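Local coordinates for CCMAN5 (Cellulosimicrobium cellulans, PDB 2XSG), which hydrolyses alpha-mannosidic linkages as a calcium-containing family 92 glycosidase, an activity applied to mannose-6-phosphate modification of yeast-produced lysosomal enzymes, at residues Tyr113-Asn119 against Gly132-Val138; Arg143-Tyr149 against Glu247-Thr253; Val161-Thr165 against Val232-Ala236; Asp182-Leu187 against Leu209-Val214. One frame throughout, in Å; residues are numbered along the deposited sequence.

Interaction 1: residues Tyr113-Asn119 against Gly132-Val138; sequences YSVGLGN and GTIEAEV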
loop_
_atom_site.group_PDB
_atom_site.type_symbol
_atom_site.label_atom_id
_atom_site.label_comp_id
_atom_site.label_asym_id
_atom_site.label_seq_id
_atom_site.Cartn_x
_atom_site.Cartn_y
_atom_site.Cartn_z
ATOM N N TYR A 113 13.904 -6.738 -13.299
ATOM C CA TYR A 113 13.117 -6.454 -14.494
ATOM C C TYR A 113 14.029 -6.408 -15.735
ATOM O O TYR A 113 15.139 -5.876 -15.675
ATOM C CB TYR A 113 12.340 -5.146 -14.320
ATOM C CG TYR A 113 11.658 -4.666 -15.580
ATOM C CD1 TYR A 113 12.375 -3.951 -16.549
ATOM C CD2 TYR A 113 10.312 -4.900 -15.795
ATOM C CE1 TYR A 113 11.770 -3.498 -17.698
ATOM C CE2 TYR A 113 9.687 -4.449 -16.949
ATOM C CZ TYR A 113 10.426 -3.746 -17.897
ATOM O OH TYR A 113 9.832 -3.313 -19.055
ATOM N N SER A 114 13.571 -6.983 -16.847
ATOM C CA SER A 114 14.376 -6.999 -18.076
ATOM C C SER A 114 13.493 -6.726 -19.299
ATOM O O SER A 114 12.317 -7.135 -19.333
ATOM C CB SER A 114 15.150 -8.325 -18.217
ATOM O OG SER A 114 15.738 -8.743 -16.975
ATOM N N VAL A 115 14.053 -6.008 -20.282
ATOM C CA VAL A 115 13.329 -5.619 -21.502
ATOM C C VAL A 115 14.313 -5.350 -22.649
ATOM O O VAL A 115 15.440 -4.849 -22.437
ATOM C CB VAL A 115 12.429 -4.368 -21.274
ATOM C CG1 VAL A 115 13.267 -3.096 -20.976
ATOM C CG2 VAL A 115 11.484 -4.123 -22.475
ATOM N N GLY A 116 13.903 -5.735 -23.849
ATOM C CA GLY A 116 14.630 -5.373 -25.056
ATOM C C GLY A 116 14.075 -4.073 -25.599
ATOM O O GLY A 116 12.893 -3.985 -25.932
ATOM N N LEU A 117 14.928 -3.055 -25.650
ATOM C CA LEU A 117 14.533 -1.735 -26.120
ATOM C C LEU A 117 15.057 -1.523 -27.523
ATOM O O LEU A 117 16.200 -1.868 -27.805
ATOM C CB LEU A 117 15.084 -0.648 -25.183
ATOM C CG LEU A 117 14.650 -0.692 -23.713
ATOM C CD1 LEU A 117 15.482 0.319 -22.856
ATOM C CD2 LEU A 117 13.139 -0.451 -23.593
ATOM N N GLY A 118 14.213 -0.989 -28.406
ATOM C CA GLY A 118 14.646 -0.613 -29.740
ATOM C C GLY A 118 15.718 0.453 -29.660
ATOM O O GLY A 118 15.611 1.416 -28.876
ATOM N N ASN A 119 16.783 0.272 -30.442
ATOM C CA ASN A 119 17.923 1.190 -30.391
ATOM C C ASN A 119 17.493 2.565 -30.901
ATOM O O ASN A 119 16.601 2.660 -31.741
ATOM C CB ASN A 119 19.089 0.621 -31.204
ATOM C CG ASN A 119 20.391 1.405 -31.041
ATOM O OD1 ASN A 119 21.188 1.462 -31.978
ATOM N ND2 ASN A 119 20.617 2.010 -29.859
ATOM N N GLY A 132 18.909 -2.441 -34.417
ATOM C CA GLY A 132 19.415 -3.190 -33.277
ATOM C C GLY A 132 18.672 -2.980 -31.969
ATOM O O GLY A 132 17.712 -2.214 -31.887
ATOM N N THR A 133 19.145 -3.659 -30.929
ATOM C CA THR A 133 18.429 -3.725 -29.663
ATOM C C THR A 133 19.329 -3.364 -28.492
ATOM O O THR A 133 20.473 -3.815 -28.425
ATOM C CB THR A 133 17.775 -5.129 -29.514
ATOM O OG1 THR A 133 16.760 -5.258 -30.516
ATOM C CG2 THR A 133 17.129 -5.325 -28.152
ATOM N N ILE A 134 18.831 -2.505 -27.603
ATOM C CA ILE A 134 19.491 -2.279 -26.335
ATOM C C ILE A 134 18.829 -3.220 -25.321
ATOM O O ILE A 134 17.664 -3.026 -24.940
ATOM C CB ILE A 134 19.384 -0.815 -25.846
ATOM C CG1 ILE A 134 19.966 0.172 -26.882
ATOM C CG2 ILE A 134 20.070 -0.662 -24.493
ATOM C CD1 ILE A 134 19.587 1.634 -26.607
ATOM N N GLU A 135 19.562 -4.257 -24.919
ATOM C CA GLU A 135 19.038 -5.232 -23.963
ATOM C C GLU A 135 19.270 -4.640 -22.584
ATOM O O GLU A 135 20.396 -4.361 -22.220
ATOM C CB GLU A 135 19.741 -6.591 -24.099
ATOM C CG GLU A 135 19.543 -7.304 -25.466
ATOM C CD GLU A 135 18.165 -7.964 -25.637
ATOM O OE1 GLU A 135 17.275 -7.837 -24.752
ATOM O OE2 GLU A 135 17.966 -8.621 -26.681
ATOM N N ALA A 136 18.192 -4.409 -21.849
ATOM C CA ALA A 136 18.281 -3.789 -20.545
ATOM C C ALA A 136 17.875 -4.786 -19.470
ATOM O O ALA A 136 16.822 -5.406 -19.545
ATOM C CB ALA A 136 17.407 -2.572 -20.493
ATOM N N GLU A 137 18.728 -4.924 -18.465
ATOM C CA GLU A 137 18.402 -5.696 -17.282
ATOM C C GLU A 137 18.637 -4.821 -16.036
ATOM O O GLU A 137 19.691 -4.200 -15.900
ATOM C CB GLU A 137 19.313 -6.913 -17.190
ATOM C CG GLU A 137 19.096 -7.994 -18.236
ATOM C CD GLU A 137 20.257 -8.962 -18.272
ATOM O OE1 GLU A 137 20.136 -10.052 -17.709
ATOM O OE2 GLU A 137 21.321 -8.606 -18.816
ATOM N N VAL A 138 17.650 -4.764 -15.144
ATOM C CA VAL A 138 17.840 -4.160 -13.823
ATOM C C VAL A 138 17.492 -5.168 -12.711
ATOM O O VAL A 138 16.685 -6.092 -12.918
ATOM C CB VAL A 138 17.028 -2.839 -13.652
ATOM C CG1 VAL A 138 17.488 -1.795 -14.673
ATOM C CG2 VAL A 138 15.504 -3.071 -13.817
HETATM O O HOH W 1 17.055 -8.110 -14.627
#
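Seven backbone hydrogen bonds join Tyr113-Asn119 to Gly132-Val138, whose strands 113-119 and 133-138 run antiparallel (152° between N-to-C directions, axes 4.5 Å apart at closest approach). Three pairs exchange bonds in both directions: Tyr113 N gives to Val138 O (2.9 Å) and Val138 N to Tyr113 O (2.8 Å); Val115 N to Ala136 O (2.9 Å) and Ala136 N to Val115 O (2.8 Å); Leu117 N to Ile134 O (2.8 Å) and Ile134 N to Leu117 O (2.7 Å). The seventh, Asn119 N to Gly132 O at 3.0 Å, lies where the chain turns a corner. Residues in between use their backbone on the outer sides: Ser114 and Gly116 pair with Asp107 and Asp105, and Glu135 with Ala150. Val138 O takes a second donor, water 1, at 2.7 Å; the same water is hydrogen-bonded to Ser114 OG at 2.8 Å. Among the side chains, Glu137 forms a salt bridge with Arg148, and Tyr113 OH is bonded to Glu106. Tyr113, Val115, Leu117, Ile134, Ala136 and Val138 share one face, where Leu117 CD1 lies 4.2 Å from Ala136 CB and Tyr113 CB 3.8 Å from Val138 CG2. The chemistry is thus that of a pair with one face mainly apolar and packed on Ile59 and Phe62 of strand 58-63, the other bearing Ser114, Glu135 and Glu137, and backbone polar groups met by the ladder, the flanking chain and water 1.

Interaction 2: residues Arg143-Tyr149 against Glu247-Thr253; sequences RSGVHRY and EIGLQVT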
loop_
_atom_site.group_PDB
_atom_site.type_symbol
_atom_site.label_atom_id
_atom_site.label_comp_id
_atom_site.label_asym_id
_atom_site.label_seq_id
_atom_site.Cartn_x
_atom_site.Cartn_y
_atom_site.Cartn_z
ATOM N N ARG A 143 18.512 -0.887 -0.827
ATOM C CA ARG A 143 18.823 0.530 -1.040
ATOM C C ARG A 143 19.364 0.813 -2.440
ATOM O O ARG A 143 19.626 1.970 -2.766
ATOM C CB ARG A 143 19.830 1.026 0.016
ATOM C CG ARG A 143 19.357 0.868 1.459
ATOM C CD ARG A 143 20.479 1.022 2.504
ATOM N NE ARG A 143 19.947 0.683 3.826
ATOM C CZ ARG A 143 19.793 -0.540 4.311
ATOM N NH1 ARG A 143 19.263 -0.695 5.520
ATOM N NH2 ARG A 143 20.176 -1.612 3.611
ATOM N N SER A 144 19.524 -0.229 -3.263
ATOM C CA SER A 144 20.281 -0.096 -4.505
ATOM C C SER A 144 19.549 -0.602 -5.737
ATOM O O SER A 144 18.780 -1.563 -5.674
ATOM C CB SER A 144 21.605 -0.862 -4.429
ATOM O OG SER A 144 22.400 -0.444 -3.345
ATOM N N GLY A 145 19.825 0.046 -6.861
ATOM C CA GLY A 145 19.385 -0.435 -8.151
ATOM C C GLY A 145 20.591 -0.697 -9.020
ATOM O O GLY A 145 21.477 0.162 -9.131
ATOM N N VAL A 146 20.639 -1.879 -9.630
ATOM C CA VAL A 146 21.746 -2.211 -10.523
ATOM C C VAL A 146 21.229 -2.414 -11.915
ATOM O O VAL A 146 20.112 -2.931 -12.094
ATOM C CB VAL A 146 22.609 -3.428 -10.056
ATOM C CG1 VAL A 146 23.252 -3.101 -8.742
ATOM C CG2 VAL A 146 21.782 -4.732 -9.962
ATOM N N HIS A 147 22.050 -1.985 -12.873
ATOM C CA HIS A 147 21.750 -2.003 -14.304
ATOM C C HIS A 147 22.829 -2.780 -15.068
ATOM O O HIS A 147 24.041 -2.623 -14.797
ATOM C CB HIS A 147 21.759 -0.585 -14.866
ATOM C CG HIS A 147 20.810 0.357 -14.193
ATOM N ND1 HIS A 147 19.832 1.042 -14.884
ATOM C CD2 HIS A 147 20.714 0.760 -12.903
ATOM C CE1 HIS A 147 19.153 1.803 -14.046
ATOM N NE2 HIS A 147 19.667 1.653 -12.838
ATOM N N ARG A 148 22.380 -3.602 -16.018
ATOM C CA ARG A 148 23.255 -4.182 -17.051
ATOM C C ARG A 148 22.645 -3.989 -18.444
ATOM O O ARG A 148 21.522 -4.459 -18.708
ATOM C CB ARG A 148 23.507 -5.676 -16.793
ATOM C CG ARG A 148 24.497 -6.303 -17.767
ATOM C CD ARG A 148 24.867 -7.701 -17.341
ATOM N NE ARG A 148 23.689 -8.567 -17.197
ATOM C CZ ARG A 148 23.696 -9.696 -16.500
ATOM N NH1 ARG A 148 24.813 -10.073 -15.872
ATOM N NH2 ARG A 148 22.597 -10.441 -16.414
ATOM N N TYR A 149 23.385 -3.308 -19.324
ATOM C CA TYR A 149 22.934 -2.990 -20.684
ATOM C C TYR A 149 23.829 -3.610 -21.742
ATOM O O TYR A 149 25.061 -3.600 -21.610
ATOM C CB TYR A 149 22.918 -1.467 -20.907
ATOM C CG TYR A 149 21.946 -0.744 -20.026
ATOM C CD1 TYR A 149 22.383 -0.068 -18.894
ATOM C CD2 TYR A 149 20.580 -0.737 -20.321
ATOM C CE1 TYR A 149 21.487 0.601 -18.072
ATOM C CE2 TYR A 149 19.678 -0.079 -19.499
ATOM C CZ TYR A 149 20.135 0.581 -18.370
ATOM O OH TYR A 149 19.255 1.237 -17.547
ATOM N N GLU A 247 28.685 -4.756 -22.673
ATOM C CA GLU A 247 28.351 -4.724 -21.236
ATOM C C GLU A 247 28.596 -3.365 -20.583
ATOM O O GLU A 247 29.734 -2.987 -20.294
ATOM C CB GLU A 247 29.108 -5.817 -20.479
ATOM C CG GLU A 247 28.563 -6.115 -19.096
ATOM C CD GLU A 247 29.343 -7.223 -18.437
ATOM O OE1 GLU A 247 30.220 -6.925 -17.618
ATOM O OE2 GLU A 247 29.105 -8.397 -18.765
ATOM N N ILE A 248 27.503 -2.645 -20.361
ATOM C CA ILE A 248 27.514 -1.376 -19.638
ATOM C C ILE A 248 26.766 -1.549 -18.310
ATOM O O ILE A 248 25.572 -1.838 -18.286
ATOM C CB ILE A 248 26.859 -0.256 -20.481
ATOM C CG1 ILE A 248 27.566 -0.095 -21.842
ATOM C CG2 ILE A 248 26.852 1.065 -19.705
ATOM C CD1 ILE A 248 29.068 0.298 -21.748
ATOM N N GLY A 249 27.476 -1.367 -17.210
ATOM C CA GLY A 249 26.922 -1.553 -15.858
ATOM C C GLY A 249 26.835 -0.259 -15.053
ATOM O O GLY A 249 27.627 0.665 -15.240
ATOM N N LEU A 250 25.848 -0.188 -14.165
ATOM C CA LEU A 250 25.628 0.980 -13.343
ATOM C C LEU A 250 25.045 0.520 -12.024
ATOM O O LEU A 250 24.229 -0.404 -11.992
ATOM C CB LEU A 250 24.656 1.950 -14.023
ATOM C CG LEU A 250 24.570 3.330 -13.371
ATOM C CD1 LEU A 250 25.749 4.150 -13.830
ATOM C CD2 LEU A 250 23.264 4.039 -13.702
ATOM N N GLN A 251 25.465 1.169 -10.937
ATOM C CA GLN A 251 24.984 0.828 -9.605
ATOM C C GLN A 251 24.573 2.107 -8.903
ATOM O O GLN A 251 25.370 3.031 -8.771
ATOM C CB GLN A 251 26.067 0.076 -8.808
ATOM C CG GLN A 251 26.560 -1.233 -9.462
ATOM C CD GLN A 251 27.442 -2.053 -8.545
ATOM O OE1 GLN A 251 27.464 -3.291 -8.613
ATOM N NE2 GLN A 251 28.167 -1.375 -7.671
ATOM N N VAL A 252 23.314 2.164 -8.473
ATOM C CA VAL A 252 22.754 3.372 -7.866
ATOM C C VAL A 252 22.277 3.037 -6.456
ATOM O O VAL A 252 21.483 2.112 -6.281
ATOM C CB VAL A 252 21.533 3.890 -8.674
ATOM C CG1 VAL A 252 20.974 5.173 -8.062
ATOM C CG2 VAL A 252 21.882 4.089 -10.164
ATOM N N THR A 253 22.736 3.787 -5.459
ATOM C CA THR A 253 22.278 3.553 -4.086
ATOM C C THR A 253 21.705 4.843 -3.491
ATOM O O THR A 253 22.248 5.930 -3.744
ATOM C CB THR A 253 23.407 2.961 -3.210
ATOM O OG1 THR A 253 23.847 1.730 -3.791
ATOM C CG2 THR A 253 22.938 2.682 -1.790
#
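At Glu247 the chain enters the ladder with a CA-H...O contact, its CA lying 3.5 Å from Tyr149 O. Ile248 then pairs reciprocally with Tyr149: Ile248 N to Tyr149 O is 2.9 Å and Tyr149 N to Ile248 O 2.8 Å, and Ile248 CB lies 4.1 Å from Tyr149 CB. Gly249, a non-hydrogen-bonded partner of Arg148, brings its CA to 3.3 Å from His147 O; Arg148 itself is salt-bridged to Glu137 and Asp276. Leu250 returns to the bonded register (His147 N to Leu250 O 2.8 Å, Leu250 N to His147 O 3.1 Å) and lays CD2 over one face of the His147 ring; His147 ND1 and Tyr149 OH share a 2.7 Å hydrogen bond. Gln251 CG meets Val146 CG1 at 3.9 Å. Val252 N donates to Gly145 O (2.8 Å) and Val252 O accepts from Gly145 N (2.7 Å). Thr253 lies opposite Ser144, and their hydroxyls are bonded to Gln266 and Glu269 respectively. Strands 144-149 and 248-253, whose N-to-C directions are 169° apart, bear helices 259-270 and 275-290 on the Val146/Gln251 face and strand 80-84 of a second sheet on the His147/Leu250 face, an arrangement consistent with the beta-sandwich N-terminal domain of family 92 glycosidases.

Interaction 3: residues Val161-Thr165 against Val232-Ala236; sequences VDLET and VDTGA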
loop_
_atom_site.group_PDB
_atom_site.type_symbol
_atom_site.label_atom_id
_atom_site.label_comp_id
_atom_site.label_asym_id
_atom_site.label_seq_id
_atom_site.Cartn_x
_atom_site.Cartn_y
_atom_site.Cartn_z
ATOM N N VAL A 161 21.480 10.502 -17.207
ATOM C CA VAL A 161 20.979 10.479 -15.841
ATOM C C VAL A 161 20.191 11.782 -15.674
ATOM O O VAL A 161 20.779 12.837 -15.525
ATOM C CB VAL A 161 22.135 10.340 -14.804
ATOM C CG1 VAL A 161 21.605 10.277 -13.376
ATOM C CG2 VAL A 161 23.020 9.120 -15.110
ATOM N N ASP A 162 18.864 11.694 -15.749
ATOM C CA ASP A 162 17.988 12.866 -15.707
ATOM C C ASP A 162 17.466 13.088 -14.283
ATOM O O ASP A 162 16.695 12.262 -13.731
ATOM C CB ASP A 162 16.840 12.665 -16.688
ATOM C CG ASP A 162 16.073 13.932 -16.975
ATOM O OD1 ASP A 162 15.896 14.780 -16.074
ATOM O OD2 ASP A 162 15.638 14.104 -18.126
ATOM N N LEU A 163 17.866 14.204 -13.688
ATOM C CA LEU A 163 17.538 14.470 -12.287
ATOM C C LEU A 163 16.341 15.387 -12.105
ATOM O O LEU A 163 16.017 15.786 -10.984
ATOM C CB LEU A 163 18.753 15.018 -11.534
ATOM C CG LEU A 163 19.892 14.049 -11.185
ATOM C CD1 LEU A 163 19.364 12.730 -10.605
ATOM C CD2 LEU A 163 20.713 13.757 -12.383
ATOM N N GLU A 164 15.676 15.719 -13.209
ATOM C CA GLU A 164 14.465 16.534 -13.118
ATOM C C GLU A 164 13.224 15.650 -12.947
ATOM O O GLU A 164 12.311 16.019 -12.228
ATOM C CB GLU A 164 14.327 17.440 -14.344
ATOM C CG GLU A 164 13.263 18.534 -14.189
ATOM C CD GLU A 164 11.845 18.034 -14.481
ATOM O OE1 GLU A 164 11.690 16.972 -15.120
ATOM O OE2 GLU A 164 10.876 18.701 -14.054
ATOM N N THR A 165 13.214 14.486 -13.611
ATOM C CA THR A 165 12.064 13.561 -13.658
ATOM C C THR A 165 11.485 13.291 -12.270
ATOM O O THR A 165 12.211 12.908 -11.341
ATOM C CB THR A 165 12.445 12.217 -14.327
ATOM O OG1 THR A 165 13.135 12.468 -15.552
ATOM C CG2 THR A 165 11.214 11.350 -14.604
ATOM N N VAL A 232 17.296 22.922 -10.062
ATOM C CA VAL A 232 16.021 22.209 -10.127
ATOM C C VAL A 232 16.100 21.145 -11.218
ATOM O O VAL A 232 16.046 19.938 -10.924
ATOM C CB VAL A 232 14.859 23.177 -10.402
ATOM C CG1 VAL A 232 13.530 22.443 -10.351
ATOM C CG2 VAL A 232 14.861 24.295 -9.379
ATOM N N ASP A 233 16.242 21.595 -12.469
ATOM C CA ASP A 233 16.496 20.696 -13.602
ATOM C C ASP A 233 18.009 20.556 -13.767
ATOM O O ASP A 233 18.680 21.466 -14.295
ATOM C CB ASP A 233 15.863 21.269 -14.874
ATOM C CG ASP A 233 15.905 20.310 -16.063
ATOM O OD1 ASP A 233 16.575 19.261 -15.993
ATOM O OD2 ASP A 233 15.246 20.616 -17.089
ATOM N N THR A 234 18.557 19.435 -13.295
ATOM C CA THR A 234 19.962 19.115 -13.530
ATOM C C THR A 234 20.054 17.694 -14.073
ATOM O O THR A 234 19.084 16.916 -13.995
ATOM C CB THR A 234 20.863 19.266 -12.241
ATOM O OG1 THR A 234 20.512 18.274 -11.270
ATOM C CG2 THR A 234 20.706 20.641 -11.613
ATOM N N GLY A 235 21.215 17.364 -14.632
ATOM C CA GLY A 235 21.480 16.020 -15.100
ATOM C C GLY A 235 22.908 15.788 -15.522
ATOM O O GLY A 235 23.724 16.716 -15.532
ATOM N N ALA A 236 23.206 14.542 -15.875
ATOM C CA ALA A 236 24.517 14.159 -16.391
ATOM C C ALA A 236 24.363 13.159 -17.534
ATOM O O ALA A 236 23.406 12.385 -17.571
ATOM C CB ALA A 236 25.386 13.578 -15.277
#
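The two segments run 169° apart in end-to-end direction, but regular strand pairing covers only Val161-Asp162 against Gly235-Ala236. Val161 and Ala236 form an antiparallel hydrogen-bonded pair (Val161 N to Ala236 O 2.7 Å, Ala236 N to Val161 O 3.0 Å), and Asp162 faces Gly235 as a non-hydrogen-bonded pair with CA atoms 4.7 Å apart. One further bond, Leu163 N to Thr234 O at 3.0 Å, is bent to 138° at the hydrogen, because the chain is leaving the strand. Its turn is an Asx turn, with Glu164 N donating to Asp162 OD1 at 3.0 Å. Gly235 suits the tight approach: a CB there would lie 3.0 Å from Val161 O, a clash. Leu163 CD2 packs on Gly235 CA at 3.6 Å. Val161 and Ala236 direct their side chains to one face, where both touch Leu187 of the opposing sheet. Asp162 occupies the other face, and beyond the strand ends Glu164 CB comes within 3.3 Å of Asp233 OD1. Two like charges also approach, with Asp162 OD1 4.5 Å from Asp233 OD1. Arg91 salt-bridges to both aspartates; Tyr97 also bonds to Asp162 and Trp217 to Asp233, while Thr234 OG1 is bonded to Ser173. The strand end therefore combines an apolar face toward the sandwich interior with a carboxylate pair whose mutual repulsion is offset by a shared arginine.

Interaction 4: residues Asp182-Leu187 against Leu209-Val214; sequences DGTVEL and LQPATV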
loop_
_atom_site.group_PDB
_atom_site.type_symbol
_atom_site.label_atom_id
_atom_site.label_comp_id
_atom_site.label_asym_id
_atom_site.label_seq_id
_atom_site.Cartn_x
_atom_site.Cartn_y
_atom_site.Cartn_z
ATOM N N ASP A 182 40.730 4.370 -12.415
ATOM C CA ASP A 182 40.433 3.382 -13.450
ATOM C C ASP A 182 39.542 3.922 -14.570
ATOM O O ASP A 182 39.170 3.187 -15.485
ATOM C CB ASP A 182 39.825 2.101 -12.859
ATOM C CG ASP A 182 38.462 2.325 -12.230
ATOM O OD1 ASP A 182 37.868 3.426 -12.385
ATOM O OD2 ASP A 182 37.985 1.383 -11.578
ATOM N N GLY A 183 39.182 5.199 -14.493
ATOM C CA GLY A 183 38.368 5.800 -15.550
ATOM C C GLY A 183 36.860 5.726 -15.359
ATOM O O GLY A 183 36.106 6.321 -16.145
ATOM N N THR A 184 36.404 4.983 -14.347
ATOM C CA THR A 184 34.954 4.939 -14.039
ATOM C C THR A 184 34.479 6.252 -13.399
ATOM O O THR A 184 35.283 7.009 -12.842
ATOM C CB THR A 184 34.537 3.748 -13.134
ATOM O OG1 THR A 184 35.215 3.820 -11.872
ATOM C CG2 THR A 184 34.788 2.395 -13.829
ATOM N N VAL A 185 33.176 6.516 -13.504
ATOM C CA VAL A 185 32.577 7.754 -13.018
ATOM C C VAL A 185 31.614 7.465 -11.875
ATOM O O VAL A 185 30.901 6.472 -11.888
ATOM C CB VAL A 185 31.870 8.547 -14.145
ATOM C CG1 VAL A 185 31.178 9.798 -13.598
ATOM C CG2 VAL A 185 32.871 8.960 -15.202
ATOM N N GLU A 186 31.662 8.331 -10.869
ATOM C CA GLU A 186 30.736 8.310 -9.751
ATOM C C GLU A 186 30.015 9.660 -9.747
ATOM O O GLU A 186 30.666 10.716 -9.876
ATOM C CB GLU A 186 31.465 8.067 -8.422
ATOM C CG GLU A 186 30.537 7.795 -7.223
ATOM C CD GLU A 186 30.280 9.028 -6.364
ATOM O OE1 GLU A 186 30.933 10.062 -6.617
ATOM O OE2 GLU A 186 29.427 8.961 -5.437
ATOM N N LEU A 187 28.685 9.594 -9.676
ATOM C CA LEU A 187 27.792 10.749 -9.636
ATOM C C LEU A 187 27.089 10.749 -8.289
ATOM O O LEU A 187 26.704 9.690 -7.796
ATOM C CB LEU A 187 26.728 10.647 -10.730
ATOM C CG LEU A 187 27.122 10.491 -12.202
ATOM C CD1 LEU A 187 25.888 10.385 -13.105
ATOM C CD2 LEU A 187 28.006 11.651 -12.644
ATOM N N LEU A 209 30.597 0.910 -14.066
ATOM C CA LEU A 209 31.537 -0.176 -13.880
ATOM C C LEU A 209 32.545 -0.231 -15.032
ATOM O O LEU A 209 33.495 -1.017 -14.989
ATOM C CB LEU A 209 30.793 -1.516 -13.720
ATOM C CG LEU A 209 29.790 -1.564 -12.562
ATOM C CD1 LEU A 209 28.990 -2.856 -12.609
ATOM C CD2 LEU A 209 30.491 -1.418 -11.202
ATOM N N GLN A 210 32.326 0.605 -16.048
ATOM C CA GLN A 210 33.245 0.766 -17.188
ATOM C C GLN A 210 33.670 2.220 -17.292
ATOM O O GLN A 210 33.002 3.090 -16.707
ATOM C CB GLN A 210 32.589 0.300 -18.501
ATOM C CG GLN A 210 32.413 -1.209 -18.593
ATOM C CD GLN A 210 31.265 -1.715 -17.732
ATOM O OE1 GLN A 210 31.314 -2.822 -17.190
ATOM N NE2 GLN A 210 30.225 -0.902 -17.601
ATOM N N PRO A 211 34.814 2.499 -17.966
ATOM C CA PRO A 211 35.256 3.889 -18.072
ATOM C C PRO A 211 34.261 4.720 -18.882
ATOM O O PRO A 211 33.648 4.224 -19.846
ATOM C CB PRO A 211 36.599 3.790 -18.814
ATOM C CG PRO A 211 37.082 2.403 -18.558
ATOM C CD PRO A 211 35.851 1.549 -18.434
ATOM N N ALA A 212 34.097 5.973 -18.476
ATOM C CA ALA A 212 33.137 6.857 -19.124
ATOM C C ALA A 212 33.631 8.289 -19.035
ATOM O O ALA A 212 34.404 8.617 -18.140
ATOM C CB ALA A 212 31.750 6.721 -18.463
ATOM N N THR A 213 33.220 9.126 -19.986
ATOM C CA THR A 213 33.390 10.564 -19.851
ATOM C C THR A 213 32.003 11.135 -19.566
ATOM O O THR A 213 30.999 10.443 -19.707
ATOM C CB THR A 213 34.007 11.240 -21.105
ATOM O OG1 THR A 213 33.208 10.945 -22.257
ATOM C CG2 THR A 213 35.477 10.788 -21.324
ATOM N N VAL A 214 31.939 12.396 -19.178
ATOM C CA VAL A 214 30.682 12.918 -18.651
ATOM C C VAL A 214 30.511 14.427 -18.866
ATOM O O VAL A 214 31.478 15.201 -18.826
ATOM C CB VAL A 214 30.517 12.495 -17.151
ATOM C CG1 VAL A 214 31.717 12.929 -16.343
ATOM C CG2 VAL A 214 29.183 12.978 -16.538
#
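Val185 and Val214 point toward each other across the two sheets of a beta-sandwich, Val185 CG1 lying 4.2 Å from Val214 CG1. Strands 185-187 and 212-214 are not paired edge to edge: their axes come no closer than 8.3 Å and make an angle of 43°, as expected for layers that pack face to face. Leu187 CD2 extends the apolar patch to Val214 CG2 (4.3 Å), and Val185 CG2 reaches Ala212 CB (4.1 Å); Val177 of strand 169-179, in the sheet of Val185, and Leu238 of strand 235-240, in that of Val214, add to it. Further out, where the chain passes from one sheet to the other, the CA atoms of Thr184 and Pro211 come to 4.2 Å. Here one backbone bond joins the segments, Ala212 N to Gly183 O at 3.1 Å, while Pro211 CA makes a CA-H...O contact of 3.2 Å with Gly183 O. Gly183, at positive phi (91°), belongs to an Asx turn at the outer edge: Asp182 OD1 accepts from both Thr184 N, at 2.9 Å, and Thr184 OG1, at 2.7 Å.

Overall arrangement
From the N terminus, interaction 1 comes first, joining 113-119 to 132-138 across a 12-residue connection, and it is complete before interaction 2 opens at 143. Strands 133-140 and 144-150 are neighbours in one sheet, so the first two contacts abut, with Glu137 bridged to Arg148. Interaction 2 then spans a 97-residue excursion that returns at 247. Nested within it is interaction 3 (161-165 with 232-236), and within that interaction 4 (182-187 with 209-214); none cross. Interactions 1 and 2 build the larger sheet, interaction 3 the five-stranded one, and interaction 4 links the two layers, Leu187 packing against Val161 and Ala236.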